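Local structure of terminal oxygenase component of carbazole (Janthinobacterium sp., 7BUG) at residues G24-W29 with K122-Q127; L46-E51 with I135-G140; W29-F34 with W285-D290. The protein catalyses the angular dioxygenation of carbazole at C-9a and C-1, as the terminal oxygenase of carbazole 1,9a-dioxygenase, with a Rieske [2Fe-2S] cluster and a mononuclear iron. All coordinates share one frame; numbering follows the deposited sequence.

Contact 1 (G24-W29 with K122-Q127); sequences GFRNHW and KTYPVQ. With MXE (2-methoxyethanol), chain N; CO3 (carbonate ion), chain M.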
loop_
_atom_site.group_PDB
_atom_site.type_symbol
_atom_site.label_atom_id
_atom_site.label_comp_id
_atom_site.label_asym_id
_atom_site.label_seq_id
_atom_site.Cartn_x
_atom_site.Cartn_y
_atom_site.Cartn_z
ATOM N N GLY A 24 -1.731 8.517 20.323
ATOM C CA GLY A 24 -2.435 8.807 21.567
ATOM C C GLY A 24 -1.510 8.902 22.765
ATOM O O GLY A 24 -0.280 8.759 22.647
ATOM N N PHE A 25 -2.118 9.046 23.912
ATOM C CA PHE A 25 -1.427 9.263 25.202
ATOM C C PHE A 25 -1.440 7.967 25.985
ATOM O O PHE A 25 -2.513 7.420 26.329
ATOM C CB PHE A 25 -2.091 10.408 25.961
ATOM C CG PHE A 25 -1.994 11.712 25.216
ATOM C CD1 PHE A 25 -0.763 12.244 24.828
ATOM C CD2 PHE A 25 -3.143 12.455 25.002
ATOM C CE1 PHE A 25 -0.702 13.501 24.226
ATOM C CE2 PHE A 25 -3.057 13.716 24.420
ATOM C CZ PHE A 25 -1.845 14.214 23.984
ATOM N N ARG A 26 -0.252 7.520 26.366
ATOM C CA ARG A 26 -0.071 6.373 27.251
ATOM C C ARG A 26 -0.429 6.787 28.686
ATOM O O ARG A 26 -0.424 7.981 28.974
ATOM C CB ARG A 26 1.337 5.801 27.111
ATOM C CG ARG A 26 1.533 4.442 27.765
ATOM C CD ARG A 26 2.952 3.944 27.500
ATOM N NE ARG A 26 3.079 2.614 28.037
ATOM C CZ ARG A 26 2.596 1.520 27.435
ATOM N NH1 ARG A 26 2.162 1.577 26.178
ATOM N NH2 ARG A 26 2.703 0.357 28.048
ATOM N N ASN A 27 -0.739 5.810 29.528
ATOM C CA ASN A 27 -1.005 5.986 30.970
ATOM C C ASN A 27 -2.341 6.708 31.183
ATOM O O ASN A 27 -2.467 7.515 32.111
ATOM C CB ASN A 27 0.200 6.678 31.628
ATOM C CG ASN A 27 1.464 5.898 31.394
ATOM O OD1 ASN A 27 1.489 4.706 31.669
ATOM N ND2 ASN A 27 2.508 6.508 30.849
ATOM N N HIS A 28 -3.375 6.385 30.377
ATOM C CA HIS A 28 -4.766 6.774 30.612
ATOM C C HIS A 28 -5.665 5.555 30.390
ATOM O O HIS A 28 -5.246 4.602 29.735
ATOM C CB HIS A 28 -5.230 7.915 29.688
ATOM C CG HIS A 28 -4.512 9.207 29.822
ATOM N ND1 HIS A 28 -5.015 10.227 30.573
ATOM C CD2 HIS A 28 -3.358 9.640 29.295
ATOM C CE1 HIS A 28 -4.143 11.244 30.490
ATOM N NE2 HIS A 28 -3.141 10.939 29.707
ATOM N N TRP A 29 -6.842 5.642 30.949
ATOM C CA TRP A 29 -7.968 4.739 30.728
ATOM C C TRP A 29 -8.629 5.079 29.395
ATOM O O TRP A 29 -8.868 6.257 29.155
ATOM C CB TRP A 29 -8.981 4.860 31.849
ATOM C CG TRP A 29 -8.531 4.372 33.186
ATOM C CD1 TRP A 29 -8.095 5.135 34.229
ATOM C CD2 TRP A 29 -8.564 3.015 33.649
ATOM N NE1 TRP A 29 -7.819 4.341 35.304
ATOM C CE2 TRP A 29 -8.143 3.057 35.002
ATOM C CE3 TRP A 29 -8.917 1.786 33.092
ATOM C CZ2 TRP A 29 -8.019 1.904 35.763
ATOM C CZ3 TRP A 29 -8.857 0.662 33.863
ATOM C CH2 TRP A 29 -8.409 0.719 35.180
ATOM N N LYS A 122 2.963 -8.893 29.170
ATOM C CA LYS A 122 2.379 -7.623 29.629
ATOM C C LYS A 122 0.887 -7.771 29.868
ATOM O O LYS A 122 0.180 -8.438 29.044
ATOM C CB LYS A 122 2.683 -6.544 28.586
ATOM C CG LYS A 122 2.149 -5.188 28.964
ATOM C CD LYS A 122 2.915 -4.564 30.098
ATOM C CE LYS A 122 2.800 -3.057 30.149
ATOM N NZ LYS A 122 3.372 -2.514 31.398
ATOM N N THR A 123 0.417 -7.249 30.995
ATOM C CA THR A 123 -1.010 -7.160 31.301
ATOM C C THR A 123 -1.309 -5.680 31.442
ATOM O O THR A 123 -0.377 -4.842 31.685
ATOM C CB THR A 123 -1.397 -7.933 32.571
ATOM O OG1 THR A 123 -0.693 -7.300 33.644
ATOM C CG2 THR A 123 -1.079 -9.403 32.453
ATOM N N TYR A 124 -2.567 -5.360 31.269
ATOM C CA TYR A 124 -3.122 -4.024 31.494
ATOM C C TYR A 124 -4.299 -4.143 32.433
ATOM O O TYR A 124 -5.134 -5.049 32.284
ATOM C CB TYR A 124 -3.476 -3.312 30.184
ATOM C CG TYR A 124 -2.248 -2.960 29.398
ATOM C CD1 TYR A 124 -1.366 -1.982 29.821
ATOM C CD2 TYR A 124 -1.987 -3.570 28.186
ATOM C CE1 TYR A 124 -0.244 -1.639 29.072
ATOM C CE2 TYR A 124 -0.864 -3.269 27.435
ATOM C CZ TYR A 124 0.009 -2.288 27.876
ATOM O OH TYR A 124 1.067 -1.960 27.111
ATOM N N PRO A 125 -4.457 -3.163 33.337
ATOM C CA PRO A 125 -5.656 -3.090 34.155
ATOM C C PRO A 125 -6.927 -2.923 33.314
ATOM O O PRO A 125 -6.899 -2.230 32.292
ATOM C CB PRO A 125 -5.449 -1.866 35.057
ATOM C CG PRO A 125 -3.953 -1.632 35.052
ATOM C CD PRO A 125 -3.482 -2.120 33.696
ATOM N N VAL A 126 -8.015 -3.539 33.734
ATOM C CA VAL A 126 -9.341 -3.455 33.065
ATOM C C VAL A 126 -10.402 -3.257 34.110
ATOM O O VAL A 126 -10.360 -3.981 35.122
ATOM C CB VAL A 126 -9.800 -4.716 32.330
ATOM C CG1 VAL A 126 -10.728 -4.357 31.195
ATOM C CG2 VAL A 126 -8.702 -5.663 31.954
ATOM N N GLN A 127 -11.335 -2.345 33.847
ATOM C CA GLN A 127 -12.438 -2.019 34.792
ATOM C C GLN A 127 -13.700 -1.934 33.938
ATOM O O GLN A 127 -13.620 -1.378 32.816
ATOM C CB GLN A 127 -12.130 -0.675 35.463
ATOM C CG GLN A 127 -13.065 -0.256 36.582
ATOM C CD GLN A 127 -12.531 0.984 37.229
ATOM O OE1 GLN A 127 -11.381 1.392 36.988
ATOM N NE2 GLN A 127 -13.363 1.581 38.061
HETATM O O1 MXE N . -13.042 6.488 39.801
HETATM C C1 MXE N . -13.214 5.306 40.561
HETATM C C2 MXE N . -11.923 4.555 40.833
HETATM O O2 MXE N . -11.861 3.461 39.922
HETATM C C3 MXE N . -10.745 3.128 39.178
HETATM C C CO3 M . -6.959 -5.115 37.555
HETATM O O1 CO3 M . -7.486 -5.051 36.386
HETATM O O2 CO3 M . -5.693 -4.719 37.762
HETATM O O3 CO3 M . -7.625 -5.729 38.518
#

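Contact 2 (L46-E51 with I135-G140); sequences LKLLGE and IYLGDG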
loop_
_atom_site.group_PDB
_atom_site.type_symbol
_atom_site.label_atom_id
_atom_site.label_comp_id
_atom_site.label_asym_id
_atom_site.label_seq_id
_atom_site.Cartn_x
_atom_site.Cartn_y
_atom_site.Cartn_z
ATOM N N LEU A 46 -8.500 -6.810 20.298
ATOM C CA LEU A 46 -8.673 -5.433 19.829
ATOM C C LEU A 46 -7.287 -4.802 19.780
ATOM O O LEU A 46 -6.341 -5.351 20.336
ATOM C CB LEU A 46 -9.627 -4.696 20.738
ATOM C CG LEU A 46 -9.158 -4.582 22.187
ATOM C CD1 LEU A 46 -8.494 -3.258 22.452
ATOM C CD2 LEU A 46 -10.343 -4.777 23.102
ATOM N N LYS A 47 -7.196 -3.698 19.083
ATOM C CA LYS A 47 -5.950 -2.912 19.021
ATOM C C LYS A 47 -6.211 -1.546 19.671
ATOM O O LYS A 47 -7.173 -0.850 19.300
ATOM C CB LYS A 47 -5.469 -2.825 17.576
ATOM C CG LYS A 47 -4.140 -2.092 17.490
ATOM C CD LYS A 47 -3.610 -1.962 16.058
ATOM C CE LYS A 47 -2.869 -3.208 15.670
ATOM N NZ LYS A 47 -2.340 -3.054 14.301
ATOM N N LEU A 48 -5.344 -1.155 20.607
ATOM C CA LEU A 48 -5.463 0.080 21.384
ATOM C C LEU A 48 -4.094 0.747 21.444
ATOM O O LEU A 48 -3.115 0.084 21.849
ATOM C CB LEU A 48 -5.985 -0.248 22.771
ATOM C CG LEU A 48 -6.121 0.917 23.725
ATOM C CD1 LEU A 48 -7.020 2.016 23.191
ATOM C CD2 LEU A 48 -6.584 0.464 25.094
ATOM N N LEU A 49 -4.009 2.001 21.007
ATOM C CA LEU A 49 -2.713 2.735 21.005
ATOM C C LEU A 49 -1.675 1.936 20.219
ATOM O O LEU A 49 -0.479 1.971 20.548
ATOM C CB LEU A 49 -2.265 3.033 22.443
ATOM C CG LEU A 49 -2.719 4.357 23.047
ATOM C CD1 LEU A 49 -4.196 4.586 22.992
ATOM C CD2 LEU A 49 -2.176 4.506 24.465
ATOM N N GLY A 50 -2.111 1.190 19.208
ATOM C CA GLY A 50 -1.250 0.415 18.310
ATOM C C GLY A 50 -0.905 -0.954 18.801
ATOM O O GLY A 50 -0.272 -1.760 18.048
ATOM N N GLU A 51 -1.327 -1.312 20.009
ATOM C CA GLU A 51 -0.989 -2.602 20.625
ATOM C C GLU A 51 -2.193 -3.564 20.520
ATOM O O GLU A 51 -3.345 -3.204 20.892
ATOM C CB GLU A 51 -0.708 -2.446 22.127
ATOM C CG GLU A 51 0.373 -1.426 22.452
ATOM C CD GLU A 51 0.884 -1.403 23.873
ATOM O OE1 GLU A 51 0.688 -2.396 24.579
ATOM O OE2 GLU A 51 1.535 -0.404 24.242
ATOM N N ILE A 135 -9.771 0.025 29.520
ATOM C CA ILE A 135 -8.410 -0.526 29.704
ATOM C C ILE A 135 -7.483 0.630 30.053
ATOM O O ILE A 135 -7.571 1.661 29.391
ATOM C CB ILE A 135 -7.957 -1.257 28.423
ATOM C CG1 ILE A 135 -8.886 -2.436 28.149
ATOM C CG2 ILE A 135 -6.497 -1.680 28.499
ATOM C CD1 ILE A 135 -8.612 -3.136 26.865
ATOM N N TYR A 136 -6.659 0.440 31.065
ATOM C CA TYR A 136 -5.601 1.406 31.405
ATOM C C TYR A 136 -4.394 1.056 30.569
ATOM O O TYR A 136 -3.723 0.079 30.882
ATOM C CB TYR A 136 -5.287 1.353 32.889
ATOM C CG TYR A 136 -4.249 2.383 33.248
ATOM C CD1 TYR A 136 -4.567 3.723 33.258
ATOM C CD2 TYR A 136 -2.943 2.011 33.545
ATOM C CE1 TYR A 136 -3.625 4.674 33.603
ATOM C CE2 TYR A 136 -2.008 2.961 33.918
ATOM C CZ TYR A 136 -2.359 4.289 33.955
ATOM O OH TYR A 136 -1.400 5.198 34.325
ATOM N N LEU A 137 -4.214 1.733 29.433
ATOM C CA LEU A 137 -3.070 1.442 28.539
ATOM C C LEU A 137 -1.870 2.220 29.083
ATOM O O LEU A 137 -1.593 3.298 28.631
ATOM C CB LEU A 137 -3.406 1.776 27.095
ATOM C CG LEU A 137 -2.613 1.070 26.003
ATOM C CD1 LEU A 137 -1.114 1.324 26.075
ATOM C CD2 LEU A 137 -2.875 -0.420 25.993
ATOM N N GLY A 138 -1.253 1.632 30.083
ATOM C CA GLY A 138 -0.147 2.274 30.793
ATOM C C GLY A 138 0.511 1.314 31.730
ATOM O O GLY A 138 0.056 0.190 31.923
ATOM N N ASP A 139 1.502 1.845 32.409
ATOM C CA ASP A 139 2.463 1.078 33.218
ATOM C C ASP A 139 2.280 1.501 34.671
ATOM O O ASP A 139 1.853 2.637 34.906
ATOM C CB ASP A 139 3.877 1.417 32.774
ATOM C CG ASP A 139 4.015 1.233 31.279
ATOM O OD1 ASP A 139 3.657 0.093 30.805
ATOM O OD2 ASP A 139 4.355 2.257 30.611
ATOM N N GLY A 140 2.442 0.583 35.592
ATOM C CA GLY A 140 2.340 0.923 37.020
ATOM C C GLY A 140 0.905 0.998 37.498
ATOM O O GLY A 140 -0.031 0.563 36.783
#

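Contact 3 (W29-F34 with W285-D290); sequences WYPVMF and WYVPID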
loop_
_atom_site.group_PDB
_atom_site.type_symbol
_atom_site.label_atom_id
_atom_site.label_comp_id
_atom_site.label_asym_id
_atom_site.label_seq_id
_atom_site.Cartn_x
_atom_site.Cartn_y
_atom_site.Cartn_z
ATOM N N TRP A 29 -6.842 5.642 30.949
ATOM C CA TRP A 29 -7.968 4.739 30.728
ATOM C C TRP A 29 -8.629 5.079 29.395
ATOM O O TRP A 29 -8.868 6.257 29.155
ATOM C CB TRP A 29 -8.981 4.860 31.849
ATOM C CG TRP A 29 -8.531 4.372 33.186
ATOM C CD1 TRP A 29 -8.095 5.135 34.229
ATOM C CD2 TRP A 29 -8.564 3.015 33.649
ATOM N NE1 TRP A 29 -7.819 4.341 35.304
ATOM C CE2 TRP A 29 -8.143 3.057 35.002
ATOM C CE3 TRP A 29 -8.917 1.786 33.092
ATOM C CZ2 TRP A 29 -8.019 1.904 35.763
ATOM C CZ3 TRP A 29 -8.857 0.662 33.863
ATOM C CH2 TRP A 29 -8.409 0.719 35.180
ATOM N N TYR A 30 -8.984 4.026 28.659
ATOM C CA TYR A 30 -9.772 4.158 27.416
ATOM C C TYR A 30 -10.886 3.119 27.356
ATOM O O TYR A 30 -10.634 1.949 27.603
ATOM C CB TYR A 30 -8.879 3.911 26.193
ATOM C CG TYR A 30 -7.840 4.977 26.006
ATOM C CD1 TYR A 30 -8.137 6.153 25.353
ATOM C CD2 TYR A 30 -6.575 4.829 26.508
ATOM C CE1 TYR A 30 -7.171 7.132 25.149
ATOM C CE2 TYR A 30 -5.612 5.809 26.370
ATOM C CZ TYR A 30 -5.902 6.964 25.668
ATOM O OH TYR A 30 -4.915 7.895 25.549
ATOM N N PRO A 31 -12.073 3.509 26.902
ATOM C CA PRO A 31 -13.133 2.545 26.626
ATOM C C PRO A 31 -12.919 1.846 25.295
ATOM O O PRO A 31 -12.461 2.489 24.362
ATOM C CB PRO A 31 -14.402 3.377 26.648
ATOM C CG PRO A 31 -13.968 4.675 26.092
ATOM C CD PRO A 31 -12.549 4.880 26.621
ATOM N N VAL A 32 -13.201 0.547 25.236
ATOM C CA VAL A 32 -12.923 -0.203 23.976
ATOM C C VAL A 32 -14.124 -1.026 23.531
ATOM O O VAL A 32 -14.135 -1.409 22.361
ATOM C CB VAL A 32 -11.696 -1.093 24.158
ATOM C CG1 VAL A 32 -10.442 -0.230 24.367
ATOM C CG2 VAL A 32 -11.853 -2.072 25.273
ATOM N N MET A 33 -15.054 -1.320 24.421
ATOM C CA MET A 33 -16.235 -2.147 24.061
ATOM C C MET A 33 -17.229 -2.054 25.209
ATOM O O MET A 33 -16.918 -1.434 26.224
ATOM C CB MET A 33 -15.865 -3.607 23.823
ATOM C CG MET A 33 -15.443 -4.332 25.036
ATOM S SD MET A 33 -14.932 -6.046 24.629
ATOM C CE MET A 33 -13.360 -5.730 23.860
ATOM N N PHE A 34 -18.423 -2.579 24.990
ATOM C CA PHE A 34 -19.476 -2.628 26.039
ATOM C C PHE A 34 -19.392 -3.959 26.771
ATOM O O PHE A 34 -18.958 -4.960 26.243
ATOM C CB PHE A 34 -20.853 -2.359 25.437
ATOM C CG PHE A 34 -20.979 -0.969 24.880
ATOM C CD1 PHE A 34 -21.128 0.120 25.719
ATOM C CD2 PHE A 34 -20.851 -0.751 23.523
ATOM C CE1 PHE A 34 -21.229 1.416 25.205
ATOM C CE2 PHE A 34 -20.963 0.535 23.017
ATOM C CZ PHE A 34 -21.091 1.614 23.850
ATOM N N TRP A 285 -16.040 9.297 23.202
ATOM C CA TRP A 285 -14.580 9.123 23.160
ATOM C C TRP A 285 -14.140 8.938 21.707
ATOM O O TRP A 285 -14.886 8.292 20.920
ATOM C CB TRP A 285 -14.153 7.910 23.964
ATOM C CG TRP A 285 -14.131 8.055 25.457
ATOM C CD1 TRP A 285 -12.988 8.143 26.182
ATOM C CD2 TRP A 285 -15.214 8.049 26.414
ATOM N NE1 TRP A 285 -13.259 8.160 27.524
ATOM C CE2 TRP A 285 -14.617 8.122 27.695
ATOM C CE3 TRP A 285 -16.609 7.974 26.322
ATOM C CZ2 TRP A 285 -15.375 8.136 28.864
ATOM C CZ3 TRP A 285 -17.349 7.961 27.497
ATOM C CH2 TRP A 285 -16.725 8.052 28.736
ATOM N N TYR A 286 -12.904 9.313 21.460
ATOM C CA TYR A 286 -12.174 9.093 20.210
ATOM C C TYR A 286 -10.901 8.348 20.569
ATOM O O TYR A 286 -9.864 8.966 20.904
ATOM C CB TYR A 286 -11.935 10.422 19.531
ATOM C CG TYR A 286 -13.073 11.395 19.656
ATOM C CD1 TYR A 286 -14.202 11.329 18.832
ATOM C CD2 TYR A 286 -13.062 12.345 20.660
ATOM C CE1 TYR A 286 -15.229 12.249 18.973
ATOM C CE2 TYR A 286 -14.095 13.251 20.816
ATOM C CZ TYR A 286 -15.185 13.208 19.970
ATOM O OH TYR A 286 -16.146 14.182 20.230
ATOM N N VAL A 287 -10.999 7.048 20.527
ATOM C CA VAL A 287 -9.947 6.179 21.114
ATOM C C VAL A 287 -8.952 5.787 20.030
ATOM O O VAL A 287 -9.312 5.120 19.045
ATOM C CB VAL A 287 -10.585 4.947 21.753
ATOM C CG1 VAL A 287 -9.517 4.064 22.353
ATOM C CG2 VAL A 287 -11.623 5.367 22.772
ATOM N N PRO A 288 -7.648 6.065 20.223
ATOM C CA PRO A 288 -6.663 5.736 19.213
ATOM C C PRO A 288 -6.480 4.223 19.091
ATOM O O PRO A 288 -6.209 3.506 20.085
ATOM C CB PRO A 288 -5.339 6.365 19.707
ATOM C CG PRO A 288 -5.746 7.251 20.835
ATOM C CD PRO A 288 -7.038 6.696 21.386
ATOM N N ILE A 289 -6.652 3.735 17.864
ATOM C CA ILE A 289 -6.396 2.317 17.492
ATOM C C ILE A 289 -5.002 2.207 16.912
ATOM O O ILE A 289 -4.206 1.373 17.370
ATOM C CB ILE A 289 -7.481 1.763 16.536
ATOM C CG1 ILE A 289 -8.803 1.635 17.278
ATOM C CG2 ILE A 289 -7.060 0.457 15.905
ATOM C CD1 ILE A 289 -9.974 1.333 16.399
ATOM N N ASP A 290 -4.700 3.063 15.943
ATOM C CA ASP A 290 -3.345 3.170 15.353
ATOM C C ASP A 290 -3.275 4.586 14.775
ATOM O O ASP A 290 -4.158 5.367 15.057
ATOM C CB ASP A 290 -3.084 2.048 14.348
ATOM C CG ASP A 290 -3.965 2.049 13.117
ATOM O OD1 ASP A 290 -4.606 3.073 12.817
ATOM O OD2 ASP A 290 -3.998 0.972 12.416
HETATM O O HOH W 1 -11.409 7.346 29.519
#

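Contact 1 (G24-W29 with K122-Q127)
The indole of Trp29 takes the amide oxygen of Gln127 over one face: OE1 of Gln127 stands 3.5 Å from CH2 of Trp29, displaced toward the rim, with the amide plane turned 80° from the ring. Pro125 meets the benzo end of the same indole, its CB lying 3.9 Å from Trp29 CH2, while the carbonyl carbon of Val126 lies at the ring edge. Trp29 NE1 is hydrogen-bonded to the carbonyl oxygen of Pro143. Two further flat groups, the guanidinium of Arg26 and the ring of Tyr124, stand 65° apart and meet at an edge. NH2 of Arg26 donates to OH of Tyr124 over 3.0 Å, the N-H pointing at the oxygen within 20° of straight. An extended chain from CG to NE carries the guanidinium across. Lys122 brings NZ to 4.5 Å from Arg26 NH2, a like-charge approach that Asp139 probably offsets, since it salt-bridges both residues; Glu51 binds both Arg26 and Tyr124, and Arg26 NH1 is also hydrogen-bonded to Gln377. Val126 N holds a carbonate. Arg26 comes from the loop leading into strand 28-32, whereas Trp29 meets Pro125 and Gln127 across strand 132-137, the intervening strand of the antiparallel sheet in the Rieske domain.

Contact 2 (L46-E51 with I135-G140)
Leu48 and Leu137 face each other from strand segments 46-48 and 135-137, whose axes come no closer than 10.3 Å and cross at -47°, a spacing bridged by side chains without a hydrogen bond. Just past Leu48 the chain reverses in a type I' turn from Leu48 to Glu51. Leu137 is the hub. Its CD2 branch meets CD2 of Leu48 at 3.9 Å, the two side chains running antiparallel alongside one another, and its CD1 branch lies 3.7 Å from CD2 of Leu49. A chi1 of 178° sets CG of Leu48 anti to the backbone N and carries it toward Leu137. Leu48 CD2 also lies 4.0 Å from Ile135 CB. The tips of Leu46 and Ile135 approach more loosely, CD1 to CD1 at 4.4 Å. Glu51 brings a carboxylate to the border of this patch: its OE2 packs 3.7 Å from CD1 of Leu137. That carboxylate is buried but well supplied, OE2 by Arg26 and Gln377, OE1 by Lys66 and Tyr124. The chemistry is thus an aliphatic core bordered by a compensated charge; the methyl groups pack by van der Waals contact, whereas the cationic and polar partners of Glu51 would probably keep it ionised despite its burial.

Contact 3 (W29-F34 with W285-D290)
Trp285 lays one face of its indole against the ring of Pro31, and the contact can be followed outward from CB. CB of Trp285 lies 3.9 Å from Pro31 CG, and the next atom, CG of Trp285, comes to 3.4 Å from that same carbon. CD1 of Trp285 meets Pro31 CD at 3.3 Å. Pro31 CG sits 11° off the normal of the five-membered ring, 3.5 Å from its centroid, a CH-pi contact over the face that also brings it near CD2 and CE2. NE1 of Trp285 touches Pro31 CD as well and donates to a water 2.8 Å away, which donates to Trp29 O; the indole also meets Phe153 edge-to-face. An alanine in place of Trp285 would probably leave the ring of Pro31 facing a gap and the water without its indole donor. Two residues on, Val287 rests CG1 against Tyr30 CB at 3.9 Å, while the Tyr30 ring touches Pro288 by CE1 and sends its hydroxyl to Phe25 O. CG2 of Val287 lies 3.4 Å from Pro31 O, a buried carbonyl with no polar partner. Across strands at -97°, packing thus joins the Rieske and catalytic domains through apolar and CH-pi contacts, with one water supplying the polar bridge between the two segments.

Overall arrangement
Read from the N terminus, the chain shows how overlapping long-range loops build a sheet and then dock it on a second domain. Residues 24-34 come first and serve two contacts, with Trp29 common to both. Contact 1 closes a loop when 122-127 returns to 24-29; contact 2 opens inside it at 46-51 and closes beyond it at 135-140, so the two cross. Contact 3 closes last, at 285-290; it encloses contact 2 and crosses contact 1. Contacts 1 and 2 join strands of one antiparallel sheet, whereas contact 3 docks edge strand 28-32 on strand 281-288 of the seven-stranded sheet of the catalytic domain. Backbone bonds from Leu49 to Pro288 and Gly50 to Ile289 connect contacts 2 and 3.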